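PDB 1UJN: dehydroquinate synthase from Thermus thermophilus, which probably catalyses the conversion of 3-deoxy-D-arabino-heptulosonate 7-phosphate to 3-dehydroquinate and phosphate, the second step toward chorismate, using NAD and a divalent metal ion. Local coordinates for residues L171-K176 with M249-G254; G254-A259 with R276-L281; H243-G248 with S282-P287; A208-V213 with R225-G230; A122-S127 with A201-A206. All blocks are in the same frame, centred on the assembly; numbering follows the deposited sequence.

Contact 1: L171-K176 with M249-G254; sequences LVEAFK and MAVAYG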
# COMPACT_ATOMS: atom_id res chain seq x y z
N LEU A 171 27.17 -0.64 -11.78
CA LEU A 171 27.92 0.45 -12.38
C LEU A 171 27.29 0.87 -13.71
O LEU A 171 27.49 1.99 -14.16
CB LEU A 171 29.38 0.05 -12.57
CG LEU A 171 30.10 -0.36 -11.27
CD1 LEU A 171 31.60 -0.36 -11.50
CD2 LEU A 171 29.74 0.60 -10.16
N VAL A 172 26.55 -0.04 -14.33
CA VAL A 172 25.89 0.27 -15.60
C VAL A 172 24.81 1.32 -15.36
O VAL A 172 24.66 2.26 -16.14
CB VAL A 172 25.22 -0.98 -16.22
CG1 VAL A 172 24.34 -0.58 -17.41
CG2 VAL A 172 26.30 -1.96 -16.68
N GLU A 173 24.07 1.16 -14.27
CA GLU A 173 23.01 2.09 -13.91
C GLU A 173 23.60 3.48 -13.63
O GLU A 173 23.00 4.50 -13.96
CB GLU A 173 22.27 1.59 -12.68
CG GLU A 173 20.76 1.76 -12.74
CD GLU A 173 20.11 0.86 -13.78
OE1 GLU A 173 19.65 -0.24 -13.42
OE2 GLU A 173 20.06 1.26 -14.96
N ALA A 174 24.78 3.51 -13.02
CA ALA A 174 25.46 4.77 -12.71
C ALA A 174 25.85 5.43 -14.04
O ALA A 174 25.70 6.64 -14.22
CB ALA A 174 26.70 4.50 -11.87
N PHE A 175 26.34 4.61 -14.95
CA PHE A 175 26.76 5.06 -16.28
C PHE A 175 25.55 5.71 -16.95
O PHE A 175 25.67 6.76 -17.59
CB PHE A 175 27.21 3.85 -17.10
CG PHE A 175 27.73 4.20 -18.47
CD1 PHE A 175 29.09 4.34 -18.70
CD2 PHE A 175 26.85 4.37 -19.53
CE1 PHE A 175 29.58 4.65 -19.97
CE2 PHE A 175 27.32 4.69 -20.81
CZ PHE A 175 28.69 4.83 -21.02
N LYS A 176 24.40 5.08 -16.80
CA LYS A 176 23.15 5.59 -17.38
C LYS A 176 22.86 6.99 -16.82
O LYS A 176 22.48 7.89 -17.58
CB LYS A 176 22.01 4.64 -17.04
CG LYS A 176 20.68 4.99 -17.69
CD LYS A 176 19.55 4.15 -17.12
CE LYS A 176 19.30 4.49 -15.65
NZ LYS A 176 18.14 3.75 -15.09
N MET A 249 22.75 -6.07 -17.39
CA MET A 249 23.31 -6.44 -18.67
C MET A 249 22.36 -6.00 -19.77
O MET A 249 22.79 -5.48 -20.81
CB MET A 249 23.55 -7.95 -18.73
CG MET A 249 24.52 -8.45 -17.67
SD MET A 249 26.14 -7.65 -17.75
CE MET A 249 27.10 -8.65 -16.58
N ALA A 250 21.07 -6.20 -19.54
CA ALA A 250 20.05 -5.82 -20.51
C ALA A 250 20.09 -4.31 -20.73
O ALA A 250 19.94 -3.83 -21.86
CB ALA A 250 18.67 -6.23 -20.01
N VAL A 251 20.28 -3.56 -19.65
CA VAL A 251 20.35 -2.11 -19.76
C VAL A 251 21.54 -1.70 -20.62
O VAL A 251 21.42 -0.82 -21.47
CB VAL A 251 20.49 -1.45 -18.37
CG1 VAL A 251 20.78 0.05 -18.53
CG2 VAL A 251 19.20 -1.65 -17.58
N ALA A 252 22.69 -2.35 -20.41
CA ALA A 252 23.88 -2.04 -21.18
C ALA A 252 23.60 -2.21 -22.67
O ALA A 252 23.99 -1.37 -23.49
CB ALA A 252 25.03 -2.94 -20.75
N TYR A 253 22.93 -3.31 -23.02
CA TYR A 253 22.58 -3.59 -24.41
C TYR A 253 21.62 -2.52 -24.92
O TYR A 253 21.72 -2.08 -26.07
CB TYR A 253 21.92 -4.97 -24.53
CG TYR A 253 22.88 -6.14 -24.54
CD1 TYR A 253 22.74 -7.20 -23.65
CD2 TYR A 253 23.91 -6.19 -25.48
CE1 TYR A 253 23.61 -8.30 -23.70
CE2 TYR A 253 24.78 -7.29 -25.54
CZ TYR A 253 24.62 -8.33 -24.65
OH TYR A 253 25.45 -9.42 -24.73
N GLY A 254 20.69 -2.10 -24.07
CA GLY A 254 19.73 -1.08 -24.44
C GLY A 254 20.39 0.27 -24.65
O GLY A 254 19.94 1.07 -25.47

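Contact 2: G254-A259 with R276-L281; sequences GLLYAA and RLLLWL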
# COMPACT_ATOMS: atom_id res chain seq x y z
N GLY A 254 20.69 -2.10 -24.07
CA GLY A 254 19.73 -1.08 -24.44
C GLY A 254 20.39 0.27 -24.65
O GLY A 254 19.94 1.07 -25.47
N LEU A 255 21.46 0.52 -23.90
CA LEU A 255 22.19 1.78 -24.03
C LEU A 255 22.87 1.88 -25.39
O LEU A 255 22.95 2.97 -25.97
CB LEU A 255 23.24 1.90 -22.92
CG LEU A 255 22.66 2.07 -21.52
CD1 LEU A 255 23.78 2.16 -20.50
CD2 LEU A 255 21.80 3.32 -21.47
N LEU A 256 23.36 0.75 -25.89
CA LEU A 256 24.00 0.75 -27.20
C LEU A 256 22.94 1.08 -28.25
O LEU A 256 23.19 1.86 -29.18
CB LEU A 256 24.61 -0.62 -27.50
CG LEU A 256 25.25 -0.77 -28.88
CD1 LEU A 256 26.39 0.23 -29.02
CD2 LEU A 256 25.76 -2.19 -29.06
N TYR A 257 21.76 0.50 -28.10
CA TYR A 257 20.68 0.74 -29.05
C TYR A 257 20.27 2.21 -29.01
O TYR A 257 20.09 2.84 -30.05
CB TYR A 257 19.47 -0.13 -28.72
CG TYR A 257 18.40 -0.12 -29.79
CD1 TYR A 257 18.63 -0.71 -31.03
CD2 TYR A 257 17.16 0.47 -29.55
CE1 TYR A 257 17.64 -0.71 -32.02
CE2 TYR A 257 16.16 0.48 -30.54
CZ TYR A 257 16.41 -0.11 -31.77
OH TYR A 257 15.43 -0.10 -32.74
N ALA A 258 20.14 2.76 -27.81
CA ALA A 258 19.76 4.16 -27.63
C ALA A 258 20.79 5.06 -28.31
O ALA A 258 20.43 6.04 -28.98
CB ALA A 258 19.67 4.50 -26.15
N ALA A 259 22.07 4.72 -28.13
CA ALA A 259 23.14 5.49 -28.74
C ALA A 259 23.01 5.48 -30.27
O ALA A 259 23.25 6.49 -30.92
CB ALA A 259 24.49 4.92 -28.33
N ARG A 276 33.04 0.97 -24.85
CA ARG A 276 33.97 0.76 -23.74
C ARG A 276 33.25 0.04 -22.61
O ARG A 276 33.75 -0.93 -22.05
CB ARG A 276 34.51 2.09 -23.21
CG ARG A 276 35.83 2.54 -23.82
CD ARG A 276 36.51 3.60 -22.96
NE ARG A 276 35.79 4.87 -22.94
CZ ARG A 276 35.65 5.68 -23.99
NH1 ARG A 276 36.17 5.35 -25.17
NH2 ARG A 276 34.98 6.82 -23.87
N LEU A 277 32.07 0.55 -22.26
CA LEU A 277 31.25 -0.02 -21.20
C LEU A 277 31.00 -1.50 -21.42
O LEU A 277 31.15 -2.31 -20.50
CB LEU A 277 29.91 0.71 -21.12
CG LEU A 277 28.87 0.10 -20.16
CD1 LEU A 277 29.34 0.30 -18.73
CD2 LEU A 277 27.52 0.75 -20.37
N LEU A 278 30.61 -1.85 -22.64
CA LEU A 278 30.31 -3.24 -23.00
C LEU A 278 31.51 -4.18 -22.96
O LEU A 278 31.37 -5.35 -22.61
CB LEU A 278 29.66 -3.29 -24.38
CG LEU A 278 28.25 -2.71 -24.44
CD1 LEU A 278 27.80 -2.56 -25.89
CD2 LEU A 278 27.29 -3.61 -23.67
N LEU A 279 32.69 -3.68 -23.33
CA LEU A 279 33.89 -4.51 -23.30
C LEU A 279 34.30 -4.78 -21.86
O LEU A 279 34.68 -5.89 -21.50
CB LEU A 279 35.04 -3.82 -24.05
CG LEU A 279 34.87 -3.71 -25.56
CD1 LEU A 279 36.13 -3.09 -26.17
CD2 LEU A 279 34.62 -5.09 -26.15
N TRP A 280 34.22 -3.74 -21.04
CA TRP A 280 34.55 -3.84 -19.62
C TRP A 280 33.53 -4.73 -18.91
O TRP A 280 33.87 -5.52 -18.04
CB TRP A 280 34.55 -2.44 -19.01
CG TRP A 280 34.63 -2.41 -17.53
CD1 TRP A 280 35.75 -2.57 -16.76
CD2 TRP A 280 33.55 -2.19 -16.61
NE1 TRP A 280 35.44 -2.45 -15.43
CE2 TRP A 280 34.09 -2.22 -15.31
CE3 TRP A 280 32.18 -1.97 -16.77
CZ2 TRP A 280 33.31 -2.03 -14.17
CZ3 TRP A 280 31.40 -1.78 -15.64
CH2 TRP A 280 31.97 -1.82 -14.35
N LEU A 281 32.27 -4.60 -19.32
CA LEU A 281 31.18 -5.35 -18.70
C LEU A 281 31.18 -6.84 -19.03
O LEU A 281 30.89 -7.67 -18.16
CB LEU A 281 29.84 -4.74 -19.11
CG LEU A 281 28.58 -5.22 -18.40
CD1 LEU A 281 28.67 -4.88 -16.92
CD2 LEU A 281 27.35 -4.57 -19.02

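Contact 3: H243-G248 with S282-P287; sequences HALPHG and SPPPLP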
# COMPACT_ATOMS: atom_id res chain seq x y z
N HIS A 243 14.18 -13.95 -18.74
CA HIS A 243 14.80 -13.31 -17.60
C HIS A 243 16.13 -13.91 -17.16
O HIS A 243 16.60 -13.67 -16.05
CB HIS A 243 13.80 -13.28 -16.45
CG HIS A 243 12.53 -12.58 -16.80
ND1 HIS A 243 11.36 -13.27 -17.07
CD2 HIS A 243 12.21 -11.27 -16.83
CE1 HIS A 243 10.37 -12.40 -17.24
NE2 HIS A 243 10.86 -11.18 -17.11
N ALA A 244 16.76 -14.68 -18.05
CA ALA A 244 18.05 -15.26 -17.74
C ALA A 244 19.08 -14.12 -17.80
O ALA A 244 20.05 -14.11 -17.06
CB ALA A 244 18.40 -16.34 -18.76
N LEU A 245 18.85 -13.17 -18.70
CA LEU A 245 19.75 -12.02 -18.86
C LEU A 245 19.56 -11.04 -17.70
O LEU A 245 18.50 -10.45 -17.55
CB LEU A 245 19.48 -11.31 -20.19
CG LEU A 245 20.31 -10.06 -20.48
CD1 LEU A 245 21.77 -10.43 -20.70
CD2 LEU A 245 19.75 -9.35 -21.70
N PRO A 246 20.60 -10.85 -16.86
CA PRO A 246 20.51 -9.93 -15.72
C PRO A 246 20.09 -8.52 -16.14
O PRO A 246 20.49 -8.04 -17.20
CB PRO A 246 21.93 -9.96 -15.14
CG PRO A 246 22.43 -11.33 -15.51
CD PRO A 246 21.93 -11.47 -16.93
N HIS A 247 19.31 -7.86 -15.30
CA HIS A 247 18.82 -6.51 -15.60
C HIS A 247 19.89 -5.53 -16.06
O HIS A 247 19.71 -4.85 -17.08
CB HIS A 247 18.11 -5.93 -14.38
CG HIS A 247 17.52 -4.57 -14.63
ND1 HIS A 247 16.42 -4.38 -15.44
CD2 HIS A 247 17.88 -3.35 -14.19
CE1 HIS A 247 16.14 -3.09 -15.49
NE2 HIS A 247 17.01 -2.44 -14.74
N GLY A 248 20.98 -5.44 -15.31
CA GLY A 248 22.05 -4.52 -15.67
C GLY A 248 22.66 -4.79 -17.03
O GLY A 248 23.06 -3.87 -17.75
N SER A 282 31.49 -7.18 -20.28
CA SER A 282 31.50 -8.57 -20.73
C SER A 282 30.14 -9.21 -20.49
O SER A 282 30.03 -10.22 -19.79
CB SER A 282 32.58 -9.37 -20.01
OG SER A 282 33.88 -9.00 -20.46
N PRO A 283 29.08 -8.63 -21.07
CA PRO A 283 27.72 -9.15 -20.92
C PRO A 283 27.57 -10.53 -21.56
O PRO A 283 28.29 -10.86 -22.50
CB PRO A 283 26.86 -8.09 -21.61
CG PRO A 283 27.76 -7.64 -22.72
CD PRO A 283 29.09 -7.49 -22.01
N PRO A 284 26.63 -11.35 -21.07
CA PRO A 284 26.46 -12.67 -21.67
C PRO A 284 25.90 -12.56 -23.09
O PRO A 284 25.02 -11.74 -23.36
CB PRO A 284 25.49 -13.36 -20.71
CG PRO A 284 24.67 -12.22 -20.18
CD PRO A 284 25.71 -11.15 -19.93
N PRO A 285 26.42 -13.38 -24.01
CA PRO A 285 25.97 -13.38 -25.41
C PRO A 285 24.47 -13.58 -25.51
O PRO A 285 23.87 -14.31 -24.73
CB PRO A 285 26.76 -14.52 -26.03
CG PRO A 285 28.07 -14.45 -25.28
CD PRO A 285 27.59 -14.27 -23.85
N LEU A 286 23.86 -12.92 -26.50
CA LEU A 286 22.42 -13.00 -26.71
C LEU A 286 22.01 -14.05 -27.74
O LEU A 286 22.80 -14.44 -28.60
CB LEU A 286 21.89 -11.64 -27.17
CG LEU A 286 22.11 -10.45 -26.24
CD1 LEU A 286 21.64 -9.17 -26.92
CD2 LEU A 286 21.35 -10.69 -24.93
N PRO A 287 20.76 -14.52 -27.66
CA PRO A 287 20.23 -15.52 -28.59
C PRO A 287 19.82 -14.79 -29.87
O PRO A 287 19.55 -13.59 -29.84
CB PRO A 287 19.03 -16.08 -27.85
CG PRO A 287 18.50 -14.86 -27.15
CD PRO A 287 19.77 -14.22 -26.61

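Contact 4: A208-V213 with R225-G230; sequences AVKVRV and RLLNLG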
# COMPACT_ATOMS: atom_id res chain seq x y z
N ALA A 208 23.41 10.84 -6.25
CA ALA A 208 23.05 12.25 -6.31
C ALA A 208 22.32 12.61 -7.60
O ALA A 208 21.44 13.47 -7.60
CB ALA A 208 24.30 13.10 -6.15
N VAL A 209 22.67 11.95 -8.70
CA VAL A 209 22.01 12.24 -9.97
C VAL A 209 20.55 11.80 -9.96
O VAL A 209 19.67 12.53 -10.44
CB VAL A 209 22.73 11.57 -11.16
CG1 VAL A 209 21.95 11.81 -12.45
CG2 VAL A 209 24.13 12.13 -11.29
N LYS A 210 20.27 10.61 -9.42
CA LYS A 210 18.89 10.15 -9.39
C LYS A 210 18.08 11.01 -8.43
O LYS A 210 16.89 11.24 -8.64
CB LYS A 210 18.79 8.67 -8.98
CG LYS A 210 17.36 8.15 -9.10
CD LYS A 210 17.24 6.64 -8.93
CE LYS A 210 15.79 6.21 -9.14
NZ LYS A 210 15.56 4.74 -8.92
N VAL A 211 18.72 11.50 -7.37
CA VAL A 211 18.01 12.36 -6.43
C VAL A 211 17.52 13.62 -7.14
O VAL A 211 16.35 13.99 -7.02
CB VAL A 211 18.91 12.77 -5.24
CG1 VAL A 211 18.22 13.85 -4.42
CG2 VAL A 211 19.19 11.55 -4.35
N ARG A 212 18.41 14.28 -7.87
CA ARG A 212 18.06 15.51 -8.58
C ARG A 212 16.94 15.34 -9.60
O ARG A 212 15.94 16.06 -9.57
CB ARG A 212 19.28 16.09 -9.30
CG ARG A 212 20.35 16.65 -8.37
CD ARG A 212 21.18 17.70 -9.10
NE ARG A 212 21.84 17.16 -10.29
CZ ARG A 212 22.86 16.31 -10.26
NH1 ARG A 212 23.36 15.90 -9.10
NH2 ARG A 212 23.39 15.88 -11.40
N VAL A 213 17.12 14.38 -10.50
CA VAL A 213 16.12 14.12 -11.54
C VAL A 213 14.75 13.81 -10.94
O VAL A 213 13.72 14.28 -11.43
CB VAL A 213 16.55 12.93 -12.41
CG1 VAL A 213 15.49 12.65 -13.45
CG2 VAL A 213 17.89 13.22 -13.06
N ARG A 225 11.35 10.58 -16.59
CA ARG A 225 11.20 9.43 -17.47
C ARG A 225 12.45 9.19 -18.33
O ARG A 225 12.56 8.22 -19.07
CB ARG A 225 9.99 9.67 -18.38
CG ARG A 225 10.26 10.74 -19.43
CD ARG A 225 8.98 11.49 -19.84
NE ARG A 225 9.12 12.03 -21.20
CZ ARG A 225 9.33 13.35 -21.31
NH1 ARG A 225 9.42 14.11 -20.23
NH2 ARG A 225 9.46 13.90 -22.53
N LEU A 226 13.46 10.04 -18.15
CA LEU A 226 14.74 9.84 -18.83
C LEU A 226 15.48 8.67 -18.17
O LEU A 226 16.40 8.10 -18.74
CB LEU A 226 15.60 11.11 -18.73
CG LEU A 226 15.01 12.39 -19.33
CD1 LEU A 226 15.95 13.55 -19.05
CD2 LEU A 226 14.80 12.23 -20.84
N LEU A 227 15.06 8.32 -16.95
CA LEU A 227 15.67 7.22 -16.22
C LEU A 227 15.39 5.90 -16.95
O LEU A 227 16.01 4.88 -16.67
CB LEU A 227 15.11 7.16 -14.80
CG LEU A 227 15.39 8.37 -13.90
CD1 LEU A 227 14.54 8.30 -12.65
CD2 LEU A 227 16.87 8.40 -13.55
N ASN A 228 14.46 5.94 -17.89
CA ASN A 228 14.12 4.75 -18.66
C ASN A 228 15.01 4.58 -19.88
O ASN A 228 14.72 3.79 -20.78
CB ASN A 228 12.65 4.78 -19.08
CG ASN A 228 11.71 4.68 -17.90
OD1 ASN A 228 11.82 3.76 -17.08
ND2 ASN A 228 10.77 5.61 -17.81
N LEU A 229 16.11 5.34 -19.92
CA LEU A 229 17.05 5.26 -21.03
C LEU A 229 17.59 3.83 -21.15
O LEU A 229 18.09 3.27 -20.17
CB LEU A 229 18.22 6.23 -20.78
CG LEU A 229 19.38 6.23 -21.78
CD1 LEU A 229 18.90 6.67 -23.17
CD2 LEU A 229 20.47 7.16 -21.27
N GLY A 230 17.46 3.26 -22.34
CA GLY A 230 17.94 1.90 -22.58
C GLY A 230 17.05 0.79 -22.03
O GLY A 230 17.35 -0.39 -22.20

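Contact 5: A122-S127 with A201-A206; sequences AIVDAS and AFLARA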
# COMPACT_ATOMS: atom_id res chain seq x y z
N ALA A 122 21.49 -1.85 -5.89
CA ALA A 122 20.59 -1.40 -4.82
C ALA A 122 21.00 -0.01 -4.34
O ALA A 122 20.15 0.81 -4.01
CB ALA A 122 20.60 -2.39 -3.66
N ILE A 123 22.31 0.25 -4.30
CA ILE A 123 22.79 1.56 -3.86
C ILE A 123 22.45 2.64 -4.89
O ILE A 123 21.89 3.68 -4.54
CB ILE A 123 24.33 1.54 -3.66
CG1 ILE A 123 24.70 0.59 -2.52
CG2 ILE A 123 24.84 2.96 -3.37
CD1 ILE A 123 26.21 0.46 -2.29
N VAL A 124 22.78 2.38 -6.15
CA VAL A 124 22.57 3.33 -7.23
C VAL A 124 21.12 3.51 -7.68
O VAL A 124 20.72 4.62 -8.03
CB VAL A 124 23.42 2.94 -8.49
CG1 VAL A 124 23.12 3.87 -9.66
CG2 VAL A 124 24.89 3.00 -8.15
N ASP A 125 20.34 2.44 -7.64
CA ASP A 125 18.97 2.52 -8.12
C ASP A 125 17.85 2.40 -7.08
O ASP A 125 16.88 3.15 -7.13
CB ASP A 125 18.78 1.46 -9.21
CG ASP A 125 17.51 1.67 -10.01
OD1 ASP A 125 17.26 2.82 -10.43
OD2 ASP A 125 16.77 0.68 -10.23
N ALA A 126 17.98 1.48 -6.14
CA ALA A 126 16.93 1.29 -5.14
C ALA A 126 16.85 2.30 -3.99
O ALA A 126 15.84 2.34 -3.29
CB ALA A 126 17.01 -0.13 -4.58
N SER A 127 17.88 3.12 -3.81
CA SER A 127 17.91 4.09 -2.73
C SER A 127 17.00 5.30 -2.91
O SER A 127 16.71 6.02 -1.95
CB SER A 127 19.34 4.59 -2.51
OG SER A 127 19.86 5.15 -3.72
N ALA A 201 33.19 7.91 -3.63
CA ALA A 201 32.82 9.17 -4.29
C ALA A 201 32.02 8.92 -5.57
O ALA A 201 31.11 9.68 -5.90
CB ALA A 201 34.08 9.98 -4.60
N PHE A 202 32.37 7.86 -6.29
CA PHE A 202 31.67 7.52 -7.53
C PHE A 202 30.22 7.15 -7.23
O PHE A 202 29.30 7.64 -7.88
CB PHE A 202 32.36 6.35 -8.24
CG PHE A 202 31.69 5.96 -9.53
CD1 PHE A 202 32.08 6.54 -10.73
CD2 PHE A 202 30.65 5.04 -9.53
CE1 PHE A 202 31.44 6.21 -11.93
CE2 PHE A 202 30.00 4.70 -10.72
CZ PHE A 202 30.39 5.29 -11.92
N LEU A 203 30.02 6.28 -6.25
CA LEU A 203 28.66 5.85 -5.89
C LEU A 203 27.82 7.00 -5.37
O LEU A 203 26.63 7.12 -5.71
CB LEU A 203 28.71 4.71 -4.87
CG LEU A 203 29.19 3.36 -5.45
CD1 LEU A 203 29.30 2.33 -4.35
CD2 LEU A 203 28.22 2.88 -6.53
N ALA A 204 28.42 7.86 -4.55
CA ALA A 204 27.71 9.01 -4.01
C ALA A 204 27.29 9.92 -5.16
O ALA A 204 26.20 10.48 -5.16
CB ALA A 204 28.59 9.77 -3.04
N ARG A 205 28.17 10.06 -6.15
CA ARG A 205 27.85 10.89 -7.30
C ARG A 205 26.69 10.28 -8.09
O ARG A 205 25.80 10.99 -8.55
CB ARG A 205 29.08 11.06 -8.20
CG ARG A 205 28.82 11.91 -9.43
CD ARG A 205 30.09 12.12 -10.24
NE ARG A 205 30.98 13.10 -9.62
CZ ARG A 205 30.77 14.41 -9.60
NH1 ARG A 205 29.69 14.93 -10.18
NH2 ARG A 205 31.63 15.21 -8.99
N ALA A 206 26.71 8.96 -8.23
CA ALA A 206 25.67 8.25 -8.97
C ALA A 206 24.30 8.44 -8.31
O ALA A 206 23.30 8.71 -8.99
CB ALA A 206 26.00 6.77 -9.06

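Contact 1: L171-K176 with M249-G254
The carboxylate of E173 has K176 NZ standing over one face, 61° out of its plane and 3.1 Å from OE2 in a salt bridge, while the V251 methyls meet OE2 at a low angle to the plane, slightly to the other side, CG1 at 3.8 Å. The V251 side chain lies at about a right angle to that of E173. At the preceding residue, V172 and V251 overlap side by side, pointing in opposite directions, CG1 of V172 resting 3.8 Å from CG1 of V251. The same V172 methyl is 4.1 Å from A252 CB; it is the branch anti to the backbone N (chi1 170°) and so projects onto the neighbouring helix. With no hydrogen bond between them, the helices meet through these small side chains, axes 9.3 Å apart and crossing at 34°. Cutting E173 back to an alanine is likely to leave K176 NZ without its carboxylate, open a gap beside V251 and take one ligand from the predicted metal site. H231 and H247 lie beside the E173 side chain, and the three together match the zinc-binding triad expected in the helical C-terminal domain of dehydroquinate synthases.

Contact 2: G254-A259 with R276-L281
L255 and L277 meet methyl to methyl, CD1 of L255 lying 4.0 Å from CD2 of L277, with the two side chains crossing at about a right angle. A second leucine pair repeats the crossing on the adjoining positions. There, CD1 of L278 faces CD2 of L256 at 3.8 Å and also reaches back to L256 CB at 4.1 Å, so this one methyl fits against both the root and a branch of its partner. Within each pair the torsions differ: L256 holds CG anti to its own N (chi1 177°), whereas L278 turns CG beside the N (chi1 -69°), and the combination brings the branches together across a backbone gap of 8.6 Å between their CA atoms. The contact is wholly apolar, and side chains alone bridge the gap. It belongs to an antiparallel pair of successive helices, 247-264 and 271-281, in the all-helical part of the C-terminal domain. Further out, three of the leucines are backed by other elements, L277 by F175 of helix 164-181, L255 by L229 of the loop before helix 231-240, and L256 by W337 and L341 of helix 327-342, while L278 also rests on A252, one turn earlier on helix 247-264. At the C-terminal end of helix 271-281, L281 slots between V172, M249 and A252, and W280 faces K168 of helix 164-181 in a cation-pi contact, its carbonyl O accepting a hydrogen bond from K168 NZ.

Contact 3: H243-G248 with S282-P287
L245 and P284 bring their backbones to 7.3 Å (CA to CA), the first in an extended residue two residues before helix 247-264, the second in a run of prolines with phi near -60° and psi near 145°. P283 to P285 thus form a short left-handed polyproline II stretch, which follows helix 271-281 after S282 has broken it with a positive phi. P246 occupies the N-cap position of helix 247-264, so the contact brings the start of one helix against the chain leaving another. L245 carries most of it. With CG anti to the backbone N (chi1 178°), its two methyls divide the work: CD1 goes to the proline and CD2 to the leucine beyond, where it lies 3.8 Å from CD2 of L286. P246 adds a looser touch from its ring, CD to P284 CG at 4.3 Å. No hydrogen bond links the two segments. Instead the proline-rich segment is tied to its surroundings, P284 O receiving the hydroxyl of Y253 and L286 exchanging backbone hydrogen bonds with L346 near the chain's C-terminus. L286 packs on Y253, W337 and L341 as well. The helix that starts here carries H247, a predicted zinc ligand, in its first turn; its ND1 is hydrogen-bonded to E238 OE1, which would fix the turn of the imidazole, and G248 N is bonded to E169 OE2. The tightest spot is at the proline ring itself, where L245 CD1 presses on P284 CG at 3.4 Å, closer than carbons usually come, with P284 CD a further neighbour at 4.1 Å.

Contact 4: A208-V213 with R225-G230
The loop that leads into helix 231-240, whose first residue H231 is a predicted zinc ligand, rests here on helix 199-216 through L227, which meets K210 and V213. L227 sits in a 3-10 segment and points its side chain at the helix, where it lies across two residues one turn apart. Its CD1 is 4.3 Å from K210 CE, and its CG is 4.3 Å from V213 CG1. Both approaches are loose van der Waals contacts, and no hydrogen bond joins the segments. K210 runs out fully extended, every side-chain torsion within about 10° of 180°, so its aliphatic part passes the leucine while NZ travels on. That ammonium ends in a salt bridge with D125 OD1 and a hydrogen bond to V128 O. The side chain also comes within about 6 Å of that of K131, a predicted NAD-binding residue. On the loop side, L227 O accepts a hydrogen bond from K176 NZ, and L229 O accepts one from H231 ND1, which probably sets the rotation of that ring. N228 ND2 makes a weak bond back to R225 O. The lysine therefore works in two ways: its CE, with V213 CG1, borders L227, while its charge is spent on the aspartate and carbonyl beyond, consistent with a link between loop and nucleotide side of the cleft.

Contact 5: A122-S127 with A201-A206
V124 branches at CB over the neighbouring helix and sets both its methyls on side chains of 201-206. From CB, CG1 runs anti to the backbone N (chi1 176°) and comes 4.1 Å from A206 CB. The other branch, CG2, meets more: CD2 of L203 at 3.7 Å and A206 CB at 4.0 Å. The single methyl of A206 is thus straddled by the two branches of the valine, and its small size lets the backbones come close, 6.1 Å between the CA atoms of V124 and A206. L203 has a second neighbour, since its CD1 lies 4.2 Å from CD1 of I123 at the end of that longer chain. Helix 122-126 and helix 201-206 run almost parallel, their axes 10° apart in direction and 9.3 Å at closest approach. The first helix contains a wider pi-type turn, and S127 OG donates a short 2.6 Å hydrogen bond to I123 O, reaching it tilted 24° from the carbonyl plane. Around the pair, V124 also packs on E173 and H177 of helix 164-181, and I123 reaches P117 and A154 of the mixed sheet. The contact spans the N-terminal and C-terminal family regions and is made of hydrocarbon alone, so the two halves adhere here by shape, against E173 of the predicted zinc site and near T119 of the predicted NAD site.

In the fold
Four of the contacts lie within the C-terminal family region; contact 5 alone crosses to the half that carries the predicted NAD-binding residues, pairing helix 120-126 with helix 199-216. Contacts 1, 2 and 3 share helix 247-264, their centres 7 to 12 Å apart, and contact 2 adds helix 271-281, whose exit chain forms contact 3. Contact 4 shares helix 199-216 with contact 5, centres about 12 Å apart. Along the chain, contact 4 falls between the two segments of contact 1, whereas contacts 1 and 5 interleave. Contact 1, its centre 7 to 13 Å from those of all the others, touches each of them, placing the predicted metal ligand E173 amid helices from both halves. Contacts 3 and 5, centres about 22 Å apart, do not touch.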